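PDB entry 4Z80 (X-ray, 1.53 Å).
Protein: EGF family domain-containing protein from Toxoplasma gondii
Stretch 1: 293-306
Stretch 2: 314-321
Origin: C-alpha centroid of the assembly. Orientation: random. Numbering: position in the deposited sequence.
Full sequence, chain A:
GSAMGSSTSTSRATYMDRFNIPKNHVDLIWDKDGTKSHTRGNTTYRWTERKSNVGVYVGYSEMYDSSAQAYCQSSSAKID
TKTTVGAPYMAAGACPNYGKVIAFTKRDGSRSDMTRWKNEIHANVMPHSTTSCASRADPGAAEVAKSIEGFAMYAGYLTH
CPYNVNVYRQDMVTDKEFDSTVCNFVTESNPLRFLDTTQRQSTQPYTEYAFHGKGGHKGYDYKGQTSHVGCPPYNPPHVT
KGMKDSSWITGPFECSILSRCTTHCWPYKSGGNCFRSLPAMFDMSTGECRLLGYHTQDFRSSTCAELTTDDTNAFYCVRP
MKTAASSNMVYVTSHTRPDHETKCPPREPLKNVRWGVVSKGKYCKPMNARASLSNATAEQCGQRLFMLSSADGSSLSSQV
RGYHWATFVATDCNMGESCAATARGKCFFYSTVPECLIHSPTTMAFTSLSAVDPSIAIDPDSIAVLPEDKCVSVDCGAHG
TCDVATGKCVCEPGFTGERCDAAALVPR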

ATOM      1  N   GLY A 293       0.767  -1.829   8.280  1.00 11.19           N
ATOM      2  CA  GLY A 293       1.867  -1.698   9.215  1.00 11.64           C
ATOM      3  C   GLY A 293       3.128  -2.439   8.802  1.00 11.70           C
ATOM      4  O   GLY A 293       4.196  -2.224   9.362  1.00 11.88           O
ATOM      5  N   TYR A 294       2.989  -3.307   7.807  1.00 11.50           N
ATOM      6  CA  TYR A 294       4.073  -4.180   7.364  1.00 11.64           C
ATOM      7  C   TYR A 294       4.366  -4.004   5.879  1.00  9.79           C
ATOM      8  O   TYR A 294       3.441  -3.856   5.065  1.00 11.40           O
ATOM      9  CB  TYR A 294       3.715  -5.642   7.625  1.00 11.11           C
ATOM     10  CG  TYR A 294       3.587  -6.072   9.071  1.00 10.30           C
ATOM     11  CD1 TYR A 294       4.461  -5.607  10.045  1.00 11.74           C
ATOM     12  CD2 TYR A 294       2.605  -6.974   9.450  1.00 11.75           C
ATOM     13  CE1 TYR A 294       4.354  -6.033  11.367  1.00 14.18           C
ATOM     14  CE2 TYR A 294       2.492  -7.414  10.763  1.00 12.37           C
ATOM     15  CZ  TYR A 294       3.369  -6.937  11.716  1.00 12.77           C
ATOM     16  OH  TYR A 294       3.260  -7.367  13.036  1.00 13.60           O
ATOM     17  N   HIS A 295       5.654  -4.035   5.538  1.00 10.24           N
ATOM     18  CA  HIS A 295       6.120  -3.965   4.156  1.00 10.92           C
ATOM     19  C   HIS A 295       6.113  -5.325   3.466  1.00 10.76           C
ATOM     20  O   HIS A 295       6.066  -5.400   2.239  1.00 10.64           O
ATOM     21  CB  HIS A 295       7.527  -3.391   4.091  1.00  9.88           C
ATOM     22  CG  HIS A 295       7.626  -1.986   4.587  1.00 10.41           C
ATOM     23  ND1 HIS A 295       7.255  -0.900   3.825  1.00 11.98           N
ATOM     24  CD2 HIS A 295       8.052  -1.492   5.771  1.00 13.62           C
ATOM     25  CE1 HIS A 295       7.454   0.207   4.522  1.00 12.59           C
ATOM     26  NE2 HIS A 295       7.939  -0.125   5.704  1.00 12.23           N
ATOM     27  N   THR A 296       6.166  -6.387   4.262  1.00  9.71           N
ATOM     28  CA  THR A 296       6.186  -7.750   3.736  1.00  8.94           C
ATOM     29  C   THR A 296       4.987  -7.983   2.827  1.00 11.51           C
ATOM     30  O   THR A 296       3.860  -7.635   3.175  1.00 11.39           O
ATOM     31  CB  THR A 296       6.170  -8.784   4.895  1.00 10.66           C
ATOM     32  OG1 THR A 296       7.348  -8.640   5.699  1.00 11.37           O
ATOM     33  CG2 THR A 296       6.132 -10.199   4.358  1.00 11.69           C
ATOM     34  N   GLN A 297       5.228  -8.583   1.665  1.00 10.85           N
ATOM     35  CA  GLN A 297       4.141  -8.952   0.761  1.00 10.23           C
ATOM     36  C   GLN A 297       3.989 -10.465   0.571  1.00 11.06           C
ATOM     37  O   GLN A 297       2.930 -10.934   0.179  1.00 12.31           O
ATOM     38  CB  GLN A 297       4.358  -8.265  -0.585  1.00 10.23           C
ATOM     39  CG  GLN A 297       4.100  -6.761  -0.526  1.00 11.04           C
ATOM     40  CD  GLN A 297       5.001  -5.994  -1.466  1.00  9.36           C
ATOM     41  OE1 GLN A 297       4.824  -6.040  -2.682  1.00 11.86           O
ATOM     42  NE2 GLN A 297       6.000  -5.321  -0.912  1.00 10.95           N
ATOM     43  N   ASP A 298       5.042 -11.222   0.873  1.00 11.79           N
ATOM     44  CA  ASP A 298       5.024 -12.683   0.738  1.00 10.29           C
ATOM     45  C   ASP A 298       5.900 -13.285   1.826  1.00 10.87           C
ATOM     46  O   ASP A 298       7.035 -12.856   2.009  1.00 12.87           O
ATOM     47  CB  ASP A 298       5.525 -13.102  -0.652  1.00 10.73           C
ATOM     48  CG  ASP A 298       5.235 -14.562  -0.979  1.00 15.65           C
ATOM     49  OD1 ASP A 298       5.925 -15.451  -0.444  1.00 16.31           O
ATOM     50  OD2 ASP A 298       4.337 -14.817  -1.811  1.00 15.38           O
ATOM     51  N   PHE A 299       5.380 -14.277   2.536  1.00  9.76           N
ATOM     52  CA  PHE A 299       6.158 -15.003   3.538  1.00  9.97           C
ATOM     53  C   PHE A 299       5.616 -16.418   3.568  1.00 10.91           C
ATOM     54  O   PHE A 299       4.423 -16.625   3.769  1.00 10.55           O
ATOM     55  CB  PHE A 299       6.067 -14.342   4.915  1.00 10.53           C
ATOM     56  CG  PHE A 299       6.994 -14.943   5.951  1.00 11.06           C
ATOM     57  CD1 PHE A 299       8.343 -15.090   5.682  1.00 10.07           C
ATOM     58  CD2 PHE A 299       6.521 -15.331   7.193  1.00 10.23           C
ATOM     59  CE1 PHE A 299       9.200 -15.628   6.626  1.00 12.46           C
ATOM     60  CE2 PHE A 299       7.376 -15.870   8.142  1.00 10.54           C
ATOM     61  CZ  PHE A 299       8.718 -16.020   7.854  1.00 11.23           C
ATOM     62  N   ARG A 300       6.479 -17.396   3.312  1.00 10.99           N
ATOM     63  CA  ARG A 300       6.031 -18.779   3.188  1.00 10.36           C
ATOM     64  C   ARG A 300       7.107 -19.752   3.668  1.00 11.89           C
ATOM     65  O   ARG A 300       7.094 -20.927   3.301  1.00 14.37           O
ATOM     66  CB  ARG A 300       5.641 -19.089   1.741  1.00 13.26           C
ATOM     67  CG  ARG A 300       6.779 -18.958   0.746  1.00 10.88           C
ATOM     68  CD  ARG A 300       6.333 -19.308  -0.667  1.00 12.01           C
ATOM     69  NE  ARG A 300       5.509 -18.271  -1.279  1.00 12.83           N
ATOM     70  CZ  ARG A 300       4.867 -18.415  -2.433  1.00 12.76           C
ATOM     71  NH1 ARG A 300       4.944 -19.562  -3.098  1.00 13.20           N
ATOM     72  NH2 ARG A 300       4.147 -17.409  -2.917  1.00 14.13           N
ATOM     73  N   SER A 301       8.018 -19.256   4.498  1.00 10.95           N
ATOM     74  CA  SER A 301       9.046 -20.083   5.128  1.00 14.40           C
ATOM     75  C   SER A 301       8.478 -21.141   6.053  1.00 13.27           C
ATOM     76  O   SER A 301       7.336 -21.051   6.489  1.00 13.91           O
ATOM     77  CB  SER A 301       9.993 -19.195   5.928  1.00 17.25           C
ATOM     78  OG  SER A 301      10.620 -18.252   5.086  1.00 23.58           O
ATOM     79  N   SER A 302       9.307 -22.127   6.389  1.00 12.84           N
ATOM     80  CA  SER A 302       8.896 -23.188   7.291  1.00 13.34           C
ATOM     81  C   SER A 302       8.499 -22.663   8.666  1.00 14.96           C
ATOM     82  O   SER A 302       7.782 -23.337   9.400  1.00 18.40           O
ATOM     83  CB  SER A 302      10.018 -24.208   7.449  1.00 16.13           C
ATOM     84  OG  SER A 302      11.168 -23.599   7.977  1.00 19.20           O
ATOM     85  N   THR A 303       8.957 -21.459   8.999  1.00 14.05           N
ATOM     86  CA  THR A 303       8.652 -20.843  10.283  1.00 15.62           C
ATOM     87  C   THR A 303       7.406 -19.962  10.267  1.00 15.92           C
ATOM     88  O   THR A 303       7.022 -19.436  11.311  1.00 15.75           O
ATOM     89  CB  THR A 303       9.818 -19.969  10.761  1.00 15.91           C
ATOM     90  OG1 THR A 303      10.123 -19.000   9.754  1.00 20.10           O
ATOM     91  CG2 THR A 303      11.050 -20.816  11.045  1.00 21.96           C
ATOM     92  N   CYS A 304       6.777 -19.789   9.110  1.00 12.56           N
ATOM     93  CA  CYS A 304       5.623 -18.894   9.037  1.00 13.40           C
ATOM     94  C   CYS A 304       4.439 -19.539   9.757  1.00 14.33           C
ATOM     95  O   CYS A 304       4.275 -20.760   9.739  1.00 16.18           O
ATOM     96  CB  CYS A 304       5.267 -18.532   7.587  1.00 12.82           C
ATOM     97  SG  CYS A 304       4.501 -19.812   6.538  1.00 19.16           S
ATOM     98  N   ALA A 305       3.634 -18.706  10.409  1.00 13.25           N
ATOM     99  CA  ALA A 305       2.443 -19.174  11.107  1.00 14.10           C
ATOM    100  C   ALA A 305       1.276 -19.316  10.140  1.00 12.99           C
ATOM    101  O   ALA A 305       0.933 -18.374   9.431  1.00 13.49           O
ATOM    102  CB  ALA A 305       2.081 -18.215  12.239  1.00 14.79           C
ATOM    103  N   GLU A 306       0.666 -20.496  10.112  1.00 13.92           N
ATOM    104  CA  GLU A 306      -0.447 -20.758   9.209  1.00 12.47           C
ATOM    105  C   GLU A 306      -1.787 -20.370   9.834  1.00 14.25           C
ATOM    106  O   GLU A 306      -2.366 -21.136  10.612  1.00 14.26           O
ATOM    107  CB  GLU A 306      -0.478 -22.231   8.803  1.00 13.68           C
ATOM    108  CG  GLU A 306       0.742 -22.683   8.005  1.00 14.27           C
ATOM    109  CD  GLU A 306       0.609 -24.116   7.506  1.00 17.29           C
ATOM    110  OE1 GLU A 306       0.594 -24.325   6.276  1.00 14.88           O
ATOM    111  OE2 GLU A 306       0.516 -25.037   8.350  1.00 21.59           O
ATOM    112  N   ALA A 314       6.415 -14.738  15.910  1.00 15.18           N
ATOM    113  CA  ALA A 314       6.229 -15.341  14.595  1.00 13.53           C
ATOM    114  C   ALA A 314       5.575 -14.349  13.641  1.00 15.08           C
ATOM    115  O   ALA A 314       4.988 -13.347  14.066  1.00 16.50           O
ATOM    116  CB  ALA A 314       5.394 -16.616  14.698  1.00 16.09           C
ATOM    117  N   PHE A 315       5.733 -14.618  12.351  1.00 11.76           N
ATOM    118  CA  PHE A 315       5.094 -13.843  11.301  1.00 11.33           C
ATOM    119  C   PHE A 315       4.217 -14.782  10.488  1.00 12.37           C
ATOM    120  O   PHE A 315       4.579 -15.932  10.240  1.00 11.55           O
ATOM    121  CB  PHE A 315       6.133 -13.142  10.409  1.00 12.17           C
ATOM    122  CG  PHE A 315       5.584 -11.951   9.658  1.00 13.36           C
ATOM    123  CD1 PHE A 315       4.907 -12.121   8.458  1.00 12.26           C
ATOM    124  CD2 PHE A 315       5.735 -10.660  10.157  1.00 12.66           C
ATOM    125  CE1 PHE A 315       4.383 -11.029   7.772  1.00 11.33           C
ATOM    126  CE2 PHE A 315       5.212  -9.564   9.464  1.00 11.64           C
ATOM    127  CZ  PHE A 315       4.548  -9.753   8.274  1.00 12.21           C
ATOM    128  N   TYR A 316       3.048 -14.299  10.092  1.00 10.78           N
ATOM    129  CA  TYR A 316       2.083 -15.110   9.378  1.00  9.35           C
ATOM    130  C   TYR A 316       2.457 -15.411   7.932  1.00 11.06           C
ATOM    131  O   TYR A 316       3.097 -14.604   7.247  1.00 10.19           O
ATOM    132  CB  TYR A 316       0.715 -14.424   9.407  1.00 10.07           C
ATOM    133  CG  TYR A 316      -0.037 -14.685  10.686  1.00 10.55           C
ATOM    134  CD1 TYR A 316      -0.631 -15.919  10.904  1.00 12.87           C
ATOM    135  CD2 TYR A 316      -0.134 -13.722  11.685  1.00 10.66           C
ATOM    136  CE1 TYR A 316      -1.302 -16.190  12.073  1.00 13.21           C
ATOM    137  CE2 TYR A 316      -0.821 -13.984  12.860  1.00 11.00           C
ATOM    138  CZ  TYR A 316      -1.403 -15.218  13.043  1.00 12.00           C
ATOM    139  OH  TYR A 316      -2.094 -15.521  14.200  1.00 12.60           O
ATOM    140  N   CYS A 317       2.054 -16.598   7.488  1.00 10.49           N
ATOM    141  CA  CYS A 317       2.125 -16.973   6.081  1.00 11.69           C
ATOM    142  C   CYS A 317       1.218 -16.040   5.298  1.00 10.50           C
ATOM    143  O   CYS A 317       0.018 -16.005   5.554  1.00 11.60           O
ATOM    144  CB  CYS A 317       1.673 -18.413   5.872  1.00 11.77           C
ATOM    145  SG  CYS A 317       2.507 -19.678   6.878  1.00 18.34           S
ATOM    146  N   VAL A 318       1.776 -15.288   4.359  1.00  9.35           N
ATOM    147  CA  VAL A 318       0.968 -14.395   3.537  1.00  8.89           C
ATOM    148  C   VAL A 318       1.484 -14.412   2.112  1.00 10.76           C
ATOM    149  O   VAL A 318       2.640 -14.747   1.870  1.00 11.33           O
ATOM    150  CB  VAL A 318       0.977 -12.920   4.058  1.00 10.41           C
ATOM    151  CG1 VAL A 318       0.424 -12.829   5.465  1.00 11.57           C
ATOM    152  CG2 VAL A 318       2.374 -12.311   3.997  1.00 13.02           C
ATOM    153  N   ARG A 319       0.634 -14.042   1.166  1.00  9.39           N
ATOM    154  CA  ARG A 319       1.106 -13.815  -0.197  1.00  9.78           C
ATOM    155  C   ARG A 319       0.130 -12.910  -0.916  1.00 10.11           C
ATOM    156  O   ARG A 319      -1.034 -12.836  -0.528  1.00 11.37           O
ATOM    157  CB  ARG A 319       1.283 -15.134  -0.959  1.00 11.61           C
ATOM    158  CG  ARG A 319      -0.012 -15.877  -1.283  1.00 11.49           C
ATOM    159  CD  ARG A 319       0.276 -17.273  -1.857  1.00 13.10           C
ATOM    160  NE  ARG A 319       1.053 -18.055  -0.908  1.00 12.39           N
ATOM    161  CZ  ARG A 319       1.612 -19.235  -1.152  1.00 11.06           C
ATOM    162  NH1 ARG A 319       1.505 -19.817  -2.342  1.00 13.39           N
ATOM    163  NH2 ARG A 319       2.300 -19.821  -0.184  1.00 12.92           N
ATOM    164  N   PRO A 320       0.595 -12.213  -1.963  1.00 10.48           N
ATOM    165  CA  PRO A 320      -0.346 -11.383  -2.711  1.00 10.69           C
ATOM    166  C   PRO A 320      -1.297 -12.229  -3.533  1.00 11.74           C
ATOM    167  O   PRO A 320      -0.902 -13.269  -4.067  1.00 13.00           O
ATOM    168  CB  PRO A 320       0.557 -10.540  -3.619  1.00 11.55           C
ATOM    169  CG  PRO A 320       1.957 -10.769  -3.133  1.00 13.89           C
ATOM    170  CD  PRO A 320       1.954 -12.120  -2.517  1.00 12.09           C
ATOM    171  N   MET A 321      -2.542 -11.780  -3.630  1.00 10.91           N
ATOM    172  CA  MET A 321      -3.547 -12.457  -4.435  1.00 10.73           C
ATOM    173  C   MET A 321      -4.417 -11.447  -5.148  1.00 11.40           C
ATOM    174  O   MET A 321      -4.684 -10.365  -4.624  1.00 12.33           O
ATOM    175  CB  MET A 321      -4.446 -13.364  -3.587  1.00 12.21           C
ATOM    176  CG  MET A 321      -3.794 -14.616  -3.049  1.00 14.17           C
ATOM    177  SD  MET A 321      -4.977 -15.621  -2.121  1.00 17.03           S
ATOM    178  CE  MET A 321      -6.114 -16.121  -3.400  1.00 19.33           C
TER
HETATM  179  O   HOH W   1       2.030 -17.709   1.902  1.00 14.01           O
HETATM  180  O   HOH W   2       7.720 -16.719  11.790  1.00 16.38           O

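The two stretches bury 830 Å² between them. They run antiparallel at F299 and V318; past the turn, A305 bridges Y316 in the parallel pattern. Their backbones meet at two places. F299 and V318 form an antiparallel hydrogen-bonded pair: F299 N donates to V318 O at 2.9 Å, and V318 N donates to F299 O at 3.0 Å. Farther along, A305 N donates to F315 O at 2.9 Å, and C317 N donates to A305 O at 2.9 Å. Between these two sites, a type I turn from S301 to C304 carries stretch 1 out and back, closed by C304 N to S301 O at 3.0 Å. Water 2 accepts from F315 N at 2.9 Å and donates to T303 O at 2.8 Å, so it joins the two stretches beside the turn.

F315 has the most surface covered. Its ring turns an edge toward two aromatic faces. Against Y294 the centroids lie 4.8 Å apart with planes at 56°; against F299 the pair is offset, at 5.8 Å and 87°. Such packing sets ring hydrogens against the electron-rich face of a neighbour. T296 adds a methine contact, CB to F315 CZ at 3.9 Å.

C317 comes next. Its SG is bonded to C304 SG at 2.0 Å, with chi3 at 84°, near the relaxed value for a disulfide. This covalent link adds to the hydrogen bonds of A305 next door. The CG of E306 also lies 3.7 Å from C317 SG.

F299 is the third residue of the contact by covered area. Its CE2 lies 3.8 Å from F315 CB, and its CB lies 4.3 Å from V318 CG2.

At the more open side, the guanidinium of R300 lies flat on that of R319, centres 3.6 Å apart. Both carry positive charge, but R300 is also salt-bridged to D298, NH2 to OD2 at 2.8 Å. Water 1 accepts from R319 NH2 at 3.0 Å.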